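Local coordinates for protein UDP-N-Acetylenolpyruvylglucosamine Reductase (Thermus caldophilus, PDB 2GQT) that catalyses, with FAD as cofactor, the probably NADPH-dependent reduction of UDP-N-acetylenolpyruvylglucosamine to UDP-N-acetylmuramate for bacterial cell-wall peptidoglycan, at residues A23-E29 and R61-G67; G118-G122 and E183-R188. One frame throughout, in Å; residues are numbered along the deposited sequence.

Contact 1 (A23-E29 and R61-G67); sequences AELWTVE and RVIRLAG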
loop_
_atom_site.group_PDB
_atom_site.type_symbol
_atom_site.label_atom_id
_atom_site.label_comp_id
_atom_site.label_asym_id
_atom_site.label_seq_id
_atom_site.Cartn_x
_atom_site.Cartn_y
_atom_site.Cartn_z
ATOM N N ALA A 23 -17.529 -7.660 1.610
ATOM C CA ALA A 23 -16.604 -8.404 2.451
ATOM C C ALA A 23 -16.997 -8.259 3.912
ATOM O O ALA A 23 -17.638 -7.270 4.304
ATOM C CB ALA A 23 -15.168 -7.929 2.242
ATOM N N GLU A 24 -16.609 -9.252 4.704
ATOM C CA GLU A 24 -16.809 -9.228 6.143
ATOM C C GLU A 24 -15.547 -8.680 6.791
ATOM O O GLU A 24 -14.506 -9.339 6.794
ATOM C CB GLU A 24 -17.113 -10.632 6.653
ATOM C CG GLU A 24 -17.421 -10.707 8.132
ATOM C CD GLU A 24 -17.734 -12.123 8.572
ATOM O OE1 GLU A 24 -16.822 -12.813 9.060
ATOM O OE2 GLU A 24 -18.887 -12.557 8.398
ATOM N N LEU A 25 -15.657 -7.473 7.339
ATOM C CA LEU A 25 -14.516 -6.764 7.895
ATOM C C LEU A 25 -14.417 -6.964 9.402
ATOM O O LEU A 25 -15.341 -6.629 10.135
ATOM C CB LEU A 25 -14.610 -5.274 7.558
ATOM C CG LEU A 25 -13.424 -4.372 7.898
ATOM C CD1 LEU A 25 -12.211 -4.731 7.048
ATOM C CD2 LEU A 25 -13.824 -2.931 7.671
ATOM N N TRP A 26 -13.273 -7.473 9.848
ATOM C CA TRP A 26 -12.948 -7.645 11.259
ATOM C C TRP A 26 -11.940 -6.577 11.674
ATOM O O TRP A 26 -10.810 -6.578 11.191
ATOM C CB TRP A 26 -12.320 -9.027 11.464
ATOM C CG TRP A 26 -13.280 -10.157 11.309
ATOM C CD1 TRP A 26 -13.997 -10.482 10.199
ATOM C CD2 TRP A 26 -13.625 -11.120 12.309
ATOM N NE1 TRP A 26 -14.789 -11.584 10.451
ATOM C CE2 TRP A 26 -14.573 -11.995 11.739
ATOM C CE3 TRP A 26 -13.227 -11.325 13.634
ATOM C CZ2 TRP A 26 -15.132 -13.060 12.451
ATOM C CZ3 TRP A 26 -13.787 -12.385 14.344
ATOM C CH2 TRP A 26 -14.724 -13.238 13.748
ATOM N N THR A 27 -12.342 -5.661 12.554
ATOM C CA THR A 27 -11.441 -4.618 13.038
ATOM C C THR A 27 -10.882 -5.053 14.386
ATOM O O THR A 27 -11.621 -5.173 15.367
ATOM C CB THR A 27 -12.150 -3.247 13.118
ATOM O OG1 THR A 27 -12.681 -2.922 11.830
ATOM C CG2 THR A 27 -11.174 -2.159 13.530
ATOM N N VAL A 28 -9.580 -5.323 14.401
ATOM C CA VAL A 28 -8.867 -5.914 15.535
ATOM C C VAL A 28 -8.120 -4.828 16.303
ATOM O O VAL A 28 -7.391 -4.050 15.699
ATOM C CB VAL A 28 -7.842 -6.976 15.017
ATOM C CG1 VAL A 28 -6.844 -7.360 16.100
ATOM C CG2 VAL A 28 -8.573 -8.210 14.487
ATOM N N GLU A 29 -8.278 -4.796 17.626
ATOM C CA GLU A 29 -7.619 -3.787 18.456
ATOM C C GLU A 29 -6.581 -4.334 19.430
ATOM O O GLU A 29 -5.812 -3.566 20.009
ATOM C CB GLU A 29 -8.659 -2.992 19.243
ATOM C CG GLU A 29 -9.542 -2.114 18.377
ATOM C CD GLU A 29 -10.454 -1.219 19.195
ATOM O OE1 GLU A 29 -10.667 -1.505 20.391
ATOM O OE2 GLU A 29 -10.965 -0.231 18.633
ATOM N N ARG A 61 -12.454 -13.622 5.864
ATOM C CA ARG A 61 -12.440 -12.548 6.844
ATOM C C ARG A 61 -11.398 -11.533 6.393
ATOM O O ARG A 61 -10.275 -11.910 6.062
ATOM C CB ARG A 61 -12.073 -13.086 8.218
ATOM C CG ARG A 61 -13.059 -14.097 8.773
ATOM C CD ARG A 61 -12.616 -14.538 10.146
ATOM N NE ARG A 61 -13.581 -15.448 10.757
ATOM C CZ ARG A 61 -13.445 -15.980 11.968
ATOM N NH1 ARG A 61 -12.378 -15.707 12.709
ATOM N NH2 ARG A 61 -14.384 -16.792 12.438
ATOM N N VAL A 62 -11.790 -10.263 6.343
ATOM C CA VAL A 62 -10.854 -9.198 5.994
ATOM C C VAL A 62 -10.510 -8.453 7.282
ATOM O O VAL A 62 -11.382 -7.864 7.917
ATOM C CB VAL A 62 -11.433 -8.259 4.910
ATOM C CG1 VAL A 62 -10.454 -7.146 4.602
ATOM C CG2 VAL A 62 -11.720 -9.045 3.639
ATOM N N ILE A 63 -9.243 -8.517 7.676
ATOM C CA ILE A 63 -8.778 -7.987 8.948
ATOM C C ILE A 63 -8.141 -6.610 8.777
ATOM O O ILE A 63 -7.281 -6.413 7.907
ATOM C CB ILE A 63 -7.769 -8.947 9.603
ATOM C CG1 ILE A 63 -8.438 -10.288 9.927
ATOM C CG2 ILE A 63 -7.169 -8.333 10.861
ATOM C CD1 ILE A 63 -7.486 -11.359 10.394
ATOM N N ARG A 64 -8.597 -5.669 9.599
ATOM C CA ARG A 64 -8.005 -4.333 9.732
ATOM C C ARG A 64 -7.394 -4.233 11.118
ATOM O O ARG A 64 -8.029 -4.606 12.108
ATOM C CB ARG A 64 -9.087 -3.250 9.635
ATOM C CG ARG A 64 -9.655 -2.982 8.272
ATOM C CD ARG A 64 -10.481 -1.705 8.308
ATOM N NE ARG A 64 -11.364 -1.576 9.473
ATOM C CZ ARG A 64 -12.050 -0.474 9.752
ATOM N NH1 ARG A 64 -11.948 0.586 8.955
ATOM N NH2 ARG A 64 -12.841 -0.420 10.813
ATOM N N LEU A 65 -6.184 -3.693 11.192
ATOM C CA LEU A 65 -5.493 -3.516 12.459
ATOM C C LEU A 65 -5.692 -2.115 12.987
ATOM O O LEU A 65 -5.317 -1.136 12.337
ATOM C CB LEU A 65 -4.004 -3.798 12.287
ATOM C CG LEU A 65 -3.605 -5.172 11.748
ATOM C CD1 LEU A 65 -2.111 -5.190 11.518
ATOM C CD2 LEU A 65 -4.028 -6.298 12.687
ATOM N N ALA A 66 -6.292 -2.032 14.165
ATOM C CA ALA A 66 -6.534 -0.749 14.810
ATOM C C ALA A 66 -6.106 -0.847 16.277
ATOM O O ALA A 66 -5.275 -1.688 16.614
ATOM C CB ALA A 66 -8.005 -0.358 14.660
ATOM N N GLY A 67 -6.640 0.012 17.147
ATOM C CA GLY A 67 -6.323 -0.058 18.576
ATOM C C GLY A 67 -4.830 -0.008 18.834
ATOM O O GLY A 67 -4.144 0.899 18.372
HETATM O O HOH W 1 -16.224 -15.378 9.494
#

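Contact 2 (G118-G122 and E183-R188); sequences GTRFG and EVDRAR. With FAD (flavin-adenine dinucleotide), chain C.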
loop_
_atom_site.group_PDB
_atom_site.type_symbol
_atom_site.label_atom_id
_atom_site.label_comp_id
_atom_site.label_asym_id
_atom_site.label_seq_id
_atom_site.Cartn_x
_atom_site.Cartn_y
_atom_site.Cartn_z
ATOM N N GLY A 118 8.402 1.895 -2.082
ATOM C CA GLY A 118 9.543 2.769 -2.262
ATOM C C GLY A 118 9.515 3.643 -3.488
ATOM O O GLY A 118 8.581 3.596 -4.298
ATOM N N THR A 119 10.546 4.473 -3.585
ATOM C CA THR A 119 10.748 5.408 -4.685
ATOM C C THR A 119 12.216 5.304 -5.096
ATOM O O THR A 119 12.957 4.487 -4.544
ATOM C CB THR A 119 10.445 6.849 -4.237
ATOM O OG1 THR A 119 11.403 7.246 -3.247
ATOM C CG2 THR A 119 9.028 6.975 -3.675
ATOM N N ARG A 120 12.647 6.142 -6.033
ATOM C CA ARG A 120 14.059 6.178 -6.432
ATOM C C ARG A 120 14.965 6.607 -5.275
ATOM O O ARG A 120 16.187 6.460 -5.344
ATOM C CB ARG A 120 14.271 7.109 -7.637
ATOM C CG ARG A 120 14.093 8.604 -7.358
ATOM C CD ARG A 120 14.680 9.472 -8.477
ATOM N NE ARG A 120 13.859 9.404 -9.684
ATOM C CZ ARG A 120 13.101 10.394 -10.149
ATOM N NH1 ARG A 120 13.063 11.570 -9.533
ATOM N NH2 ARG A 120 12.390 10.208 -11.253
ATOM N N PHE A 121 14.355 7.157 -4.228
ATOM C CA PHE A 121 15.080 7.708 -3.087
ATOM C C PHE A 121 15.367 6.692 -1.983
ATOM O O PHE A 121 16.390 6.783 -1.289
ATOM C CB PHE A 121 14.331 8.926 -2.536
ATOM C CG PHE A 121 14.025 9.969 -3.582
ATOM C CD1 PHE A 121 12.756 10.057 -4.148
ATOM C CD2 PHE A 121 15.014 10.850 -4.018
ATOM C CE1 PHE A 121 12.471 11.016 -5.120
ATOM C CE2 PHE A 121 14.734 11.811 -4.985
ATOM C CZ PHE A 121 13.460 11.896 -5.534
ATOM N N GLY A 122 14.469 5.723 -1.829
ATOM C CA GLY A 122 14.551 4.743 -0.753
ATOM C C GLY A 122 13.338 3.840 -0.739
ATOM O O GLY A 122 12.331 4.123 -1.397
ATOM N N GLU A 183 12.409 17.579 -2.415
ATOM C CA GLU A 183 12.846 16.987 -3.675
ATOM C C GLU A 183 11.957 15.807 -4.048
ATOM O O GLU A 183 11.631 15.624 -5.217
ATOM C CB GLU A 183 14.327 16.588 -3.646
ATOM C CG GLU A 183 14.825 15.795 -4.884
ATOM C CD GLU A 183 14.437 16.402 -6.249
ATOM O OE1 GLU A 183 14.321 17.638 -6.373
ATOM O OE2 GLU A 183 14.243 15.629 -7.212
ATOM N N VAL A 184 11.554 15.013 -3.055
ATOM C CA VAL A 184 10.639 13.899 -3.323
ATOM C C VAL A 184 9.314 14.423 -3.868
ATOM O O VAL A 184 8.787 13.898 -4.857
ATOM C CB VAL A 184 10.422 13.009 -2.078
ATOM C CG1 VAL A 184 9.491 11.841 -2.408
ATOM C CG2 VAL A 184 11.752 12.485 -1.584
ATOM N N ASP A 185 8.799 15.482 -3.256
ATOM C CA ASP A 185 7.565 16.112 -3.722
ATOM C C ASP A 185 7.710 16.589 -5.173
ATOM O O ASP A 185 6.846 16.320 -6.011
ATOM C CB ASP A 185 7.166 17.272 -2.805
ATOM C CG ASP A 185 5.670 17.551 -2.836
ATOM O OD1 ASP A 185 4.878 16.630 -2.534
ATOM O OD2 ASP A 185 5.283 18.697 -3.163
ATOM N N ARG A 186 8.819 17.264 -5.472
ATOM C CA ARG A 186 9.083 17.743 -6.831
ATOM C C ARG A 186 9.087 16.587 -7.828
ATOM O O ARG A 186 8.483 16.681 -8.895
ATOM C CB ARG A 186 10.411 18.519 -6.903
ATOM C CG ARG A 186 10.603 19.294 -8.222
ATOM C CD ARG A 186 12.081 19.454 -8.603
ATOM N NE ARG A 186 12.722 18.148 -8.738
ATOM C CZ ARG A 186 12.668 17.383 -9.827
ATOM N NH1 ARG A 186 12.027 17.797 -10.920
ATOM N NH2 ARG A 186 13.261 16.198 -9.826
ATOM N N ALA A 187 9.745 15.492 -7.464
ATOM C CA ALA A 187 9.839 14.321 -8.322
ATOM C C ALA A 187 8.483 13.670 -8.613
ATOM O O ALA A 187 8.313 13.048 -9.653
ATOM C CB ALA A 187 10.797 13.307 -7.724
ATOM N N ARG A 188 7.526 13.840 -7.704
ATOM C CA ARG A 188 6.178 13.250 -7.827
ATOM C C ARG A 188 5.156 14.186 -8.489
ATOM O O ARG A 188 3.981 13.814 -8.642
ATOM C CB ARG A 188 5.669 12.788 -6.448
ATOM C CG ARG A 188 6.620 11.865 -5.665
ATOM C CD ARG A 188 5.923 11.255 -4.446
ATOM N NE ARG A 188 4.913 10.312 -4.903
ATOM C CZ ARG A 188 4.895 9.001 -4.672
ATOM N NH1 ARG A 188 5.774 8.415 -3.864
ATOM N NH2 ARG A 188 3.936 8.279 -5.221
HETATM P PA FAD C . -3.154 -2.525 0.828
HETATM O O1A FAD C . -3.368 -1.995 -0.528
HETATM O O2A FAD C . -4.238 -2.460 1.833
HETATM O O5B FAD C . -2.660 -4.032 0.770
HETATM C C5B FAD C . -1.596 -4.390 -0.119
HETATM C C4B FAD C . -1.061 -5.758 0.242
HETATM O O4B FAD C . -0.466 -5.688 1.554
HETATM C C3B FAD C . -2.130 -6.857 0.311
HETATM O O3B FAD C . -1.513 -8.088 -0.068
HETATM C C2B FAD C . -2.480 -6.876 1.794
HETATM O O2B FAD C . -3.007 -8.136 2.208
HETATM C C1B FAD C . -1.113 -6.662 2.410
HETATM N N9A FAD C . -1.114 -6.120 3.785
HETATM C C8A FAD C . -1.638 -4.953 4.192
HETATM N N7A FAD C . -1.413 -4.809 5.500
HETATM C C5A FAD C . -0.719 -5.871 5.922
HETATM C C6A FAD C . -0.216 -6.299 7.156
HETATM N N6A FAD C . -0.338 -5.579 8.279
HETATM N N1A FAD C . 0.442 -7.474 7.207
HETATM C C2A FAD C . 0.594 -8.234 6.113
HETATM N N3A FAD C . 0.123 -7.883 4.920
HETATM C C4A FAD C . -0.536 -6.712 4.825
HETATM N N1 FAD C . 3.904 2.126 -3.959
HETATM C C2 FAD C . 5.277 2.246 -3.961
HETATM O O2 FAD C . 5.973 1.267 -3.735
HETATM N N3 FAD C . 5.867 3.474 -4.248
HETATM C C4 FAD C . 5.106 4.606 -4.511
HETATM O O4 FAD C . 5.665 5.681 -4.750
HETATM C C4X FAD C . 3.718 4.477 -4.496
HETATM N N5 FAD C . 2.917 5.584 -4.765
HETATM C C5X FAD C . 1.523 5.459 -4.683
HETATM C C6 FAD C . 0.731 6.589 -4.886
HETATM C C7 FAD C . -0.656 6.507 -4.800
HETATM C C7M FAD C . -1.506 7.765 -5.015
HETATM C C8 FAD C . -1.250 5.273 -4.514
HETATM C C8M FAD C . -2.778 5.160 -4.421
HETATM C C9 FAD C . -0.458 4.144 -4.321
HETATM C C9A FAD C . 0.933 4.221 -4.401
HETATM N N10 FAD C . 1.744 3.090 -4.207
HETATM C C10 FAD C . 3.129 3.239 -4.223
HETATM C "C1'" FAD C . 1.172 1.733 -4.007
HETATM C "C2'" FAD C . 0.816 1.455 -2.537
HETATM O "O2'" FAD C . 0.695 2.687 -1.798
HETATM C "C3'" FAD C . 1.857 0.577 -1.840
HETATM O "O3'" FAD C . 1.923 -0.701 -2.488
HETATM C "C4'" FAD C . 1.551 0.410 -0.346
HETATM O "O4'" FAD C . 2.660 -0.227 0.292
HETATM C "C5'" FAD C . 0.284 -0.395 -0.068
HETATM O "O5'" FAD C . 0.026 -0.289 1.332
HETATM P P FAD C . -1.478 -0.359 1.862
HETATM O O1P FAD C . -1.407 -0.270 3.333
HETATM O O2P FAD C . -2.364 0.562 1.119
HETATM O O3P FAD C . -1.808 -1.882 1.473
HETATM O O HOH W 2 14.995 13.247 -8.105
HETATM O O HOH W 3 10.760 12.992 -11.281
#

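Contact 1 (A23-E29 and R61-G67)
Arg61 reaches across to Trp26 and lays its guanidinium flat on the indole, centres 4.0 Å apart and planes 19° from parallel. Its chain runs extended from CG to NE, which carries CD over the five-membered ring and CZ over the benzo rim at CZ2 and CH2. The indole is also held at its edge: Trp26 NE1 gives its hydrogen to Glu24 OE1 at 2.8 Å, close to the ring plane, and a water links that oxygen to Arg61 NE. Arg61 NH1 is fixed beyond the strands by the carbonyl of Ala37, on helix 31-37. Val62 N bonds to Glu24 O and its carbonyl takes the hydrogen of Trp26 N at 2.7 Å, while CG1 and CG2 meet Leu25 CD1 and Ala23 CB on the sheet face away from the indole. Back on the indole's face, Ile63 CG2 touches Val28 CG2 at 3.9 Å. Arg64 continues the ladder with its N to Trp26 O and its O to Val28 N. A bend at chi3 (-44°) turns its guanidinium side-on to Thr27 OG1, which receives NE at 3.0 Å and NH2 at 2.7 Å, both in the guanidinium plane, as Leu25 CD2 lies 3.3 Å above that plane. A methionine in place of Arg64 would probably leave Thr27 OG1 without its two donors and Leu25 CD2 without the flat group beneath it. Beyond Leu65, which touches the FAD, Ala66 N closes the ladder on Val28 O, and Ala66 CB meets Thr27 CG2. Strands 22-28 and 61-65 thus form a parallel pair at the centre of a four-stranded mixed sheet, with helix 31-37 packed on the face bearing Trp26 and Val28, in the FAD-binding part of a MurB-family reductase.

Contact 2 (G118-G122 and E183-R188)
Phe121 sets its ring against Val184 and Ala187 on the last turns of helix 174-187. From CB, with CG anti to the carbonyl carbon (chi1 -53°), the side chain heads toward the helix. CG and CD1 lie near Val184 CG2, which sits over one ring face, 3.9 Å from the centroid and 20° off the normal, a CH-pi contact. CE1 approaches Val184 CA and Ala187 CB, CE2 meets Glu183 CG at 4.0 Å, and CZ, at the tip, finds Ala187 CB in the ring plane at 3.7 Å. Arg120 CG covers the opposite face, so the ring is sandwiched. The Arg120 guanidinium reaches the helix through water: NH1 donates to one water that bonds to Glu183 OE2 and to another that bonds to Ala187 O. Glu183 is itself clasped by Arg186, NE and NH2 each taking one carboxylate oxygen. At the other end, Thr119 CG2 packs against Arg188 NH1. Gly118 grips the flavin, its N donating to O2 and its O accepting from N3 at 2.7 Å, while Arg188 gives NH1 to O4 and NH2 to N5, the latter at 2.9 Å. Cationic donors there would be expected to draw electron density from that end of the oxidised flavin, making N5 a better hydride acceptor.

In the fold
The two contacts lie on opposite sides of the chain's centre, their nearest atoms about 19 Å apart, and share no helix or strand. Contact 1 is partly buried and joins neighbouring strands of one sheet; contact 2 is a surface contact between a short turn and a helix end. A backbone ladder carries the first, with arginines adding a stack and a fork on a hydroxyl. In the second, apolar packing and waters link the segments: Arg120 reaches the helix through waters, Arg186 pairs with a glutamate of its own helix, and Arg188 serves the cofactor. FAD relates them: contact 1 touches it through Leu65, whereas contact 2 brings the FAD-binding and C-terminal domains together at the flavin ring.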